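Local coordinates for putative uncharacterized protein PH1500 (Pyrococcus horikoshii, PDB 4UZR), which is of unknown function, possibly binding ATP, and assembles into hexamers and dodecamers with a twelve-bladed beta-propeller, at residues T30-T33 / G34-I37. Sequence-based numbering, arbitrary orientation.
Sequences TVRT and GDVI
Asp35 folds its carboxylate back over the backbone of Arg32, OD2 meeting Arg32 N with an N-H...O angle of 152°. The donor approaches from above the carboxylate plane, 46° out of it. Asp35 CG stands anti to its own carbonyl carbon (chi1 -73°), which puts the acid beside its own backbone N and so over Arg32. A second bond runs the other way, Asp35 N to Arg32 O at 3.2 Å, and closes a type II beta turn over Thr33 and Gly34. Gly34, with positive phi, takes the third position of the turn, where a CB would be jammed against the preceding carbonyl O, consistent with the glycine. With an alanine at Asp35 the carboxylate goes, and Arg32 N would probably lose its acceptor. Nearer the strands, Val31 CG2 reaches Ile37 CD1 at 4.0 Å, the two side chains crossing at about a right angle; both also touch Leu26 of helix 18-26 and Val50. Thr33 ties the turn to its surroundings, its N bonded to Ser56 OG and its OG1 to Ala53 N. The geometry is that of a glycine-containing type II turn, here linking strand 30-31 to strand 36-41 within the CDC48 domain 2 family region.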
loop_
_atom_site.group_PDB
_atom_site.type_symbol
_atom_site.label_atom_id
_atom_site.label_comp_id
_atom_site.label_asym_id
_atom_site.label_seq_id
_atom_site.Cartn_x
_atom_site.Cartn_y
_atom_site.Cartn_z
ATOM N N THR A 30 -44.128 -19.680 -9.102
ATOM C CA THR A 30 -43.002 -19.185 -9.890
ATOM C C THR A 30 -41.878 -18.639 -9.012
ATOM O O THR A 30 -42.123 -17.871 -8.082
ATOM C CB THR A 30 -43.456 -18.078 -10.865
ATOM O OG1 THR A 30 -44.313 -18.643 -11.865
ATOM C CG2 THR A 30 -42.256 -17.425 -11.543
ATOM N N VAL A 31 -40.645 -19.037 -9.319
ATOM C CA VAL A 31 -39.483 -18.646 -8.530
ATOM C C VAL A 31 -38.411 -18.034 -9.430
ATOM O O VAL A 31 -38.068 -18.594 -10.471
ATOM C CB VAL A 31 -38.898 -19.850 -7.766
ATOM C CG1 VAL A 31 -37.566 -19.488 -7.136
ATOM C CG2 VAL A 31 -39.882 -20.337 -6.712
ATOM N N ARG A 32 -37.894 -16.877 -9.021
ATOM C CA ARG A 32 -36.864 -16.166 -9.774
ATOM C C ARG A 32 -35.570 -16.043 -8.969
ATOM O O ARG A 32 -35.580 -16.171 -7.745
ATOM C CB ARG A 32 -37.383 -14.776 -10.145
ATOM C CG ARG A 32 -38.201 -14.736 -11.423
ATOM C CD ARG A 32 -39.318 -13.708 -11.309
ATOM N NE ARG A 32 -40.132 -13.630 -12.519
ATOM C CZ ARG A 32 -40.385 -12.502 -13.172
ATOM N NH1 ARG A 32 -39.899 -11.352 -12.721
ATOM N NH2 ARG A 32 -41.133 -12.516 -14.266
ATOM N N THR A 33 -34.457 -15.793 -9.655
ATOM C CA THR A 33 -33.187 -15.550 -8.976
ATOM C C THR A 33 -33.266 -14.299 -8.105
ATOM O O THR A 33 -33.656 -13.230 -8.575
ATOM C CB THR A 33 -32.031 -15.378 -9.979
ATOM O OG1 THR A 33 -31.919 -16.549 -10.796
ATOM C CG2 THR A 33 -30.717 -15.155 -9.242
ATOM N N GLY A 34 -32.893 -14.433 -6.836
ATOM C CA GLY A 34 -32.894 -13.303 -5.926
ATOM C C GLY A 34 -34.116 -13.248 -5.030
ATOM O O GLY A 34 -34.164 -12.459 -4.086
ATOM N N ASP A 35 -35.109 -14.080 -5.330
ATOM C CA ASP A 35 -36.352 -14.111 -4.561
ATOM C C ASP A 35 -36.143 -14.529 -3.108
ATOM O O ASP A 35 -35.204 -15.259 -2.788
ATOM C CB ASP A 35 -37.374 -15.044 -5.216
ATOM C CG ASP A 35 -37.968 -14.465 -6.481
ATOM O OD1 ASP A 35 -37.813 -13.246 -6.711
ATOM O OD2 ASP A 35 -38.607 -15.226 -7.238
ATOM N N VAL A 36 -37.027 -14.060 -2.234
ATOM C CA VAL A 36 -37.001 -14.448 -0.829
ATOM C C VAL A 36 -38.303 -15.152 -0.459
ATOM O O VAL A 36 -39.388 -14.586 -0.597
ATOM C CB VAL A 36 -36.796 -13.234 0.095
ATOM C CG1 VAL A 36 -36.832 -13.667 1.553
ATOM C CG2 VAL A 36 -35.484 -12.540 -0.228
ATOM N N ILE A 37 -38.186 -16.389 0.011
ATOM C CA ILE A 37 -39.349 -17.228 0.273
ATOM C C ILE A 37 -39.403 -17.678 1.729
ATOM O O ILE A 37 -38.482 -18.330 2.219
ATOM C CB ILE A 37 -39.329 -18.482 -0.619
ATOM C CG1 ILE A 37 -39.131 -18.091 -2.086
ATOM C CG2 ILE A 37 -40.605 -19.289 -0.433
ATOM C CD1 ILE A 37 -38.887 -19.268 -3.002
#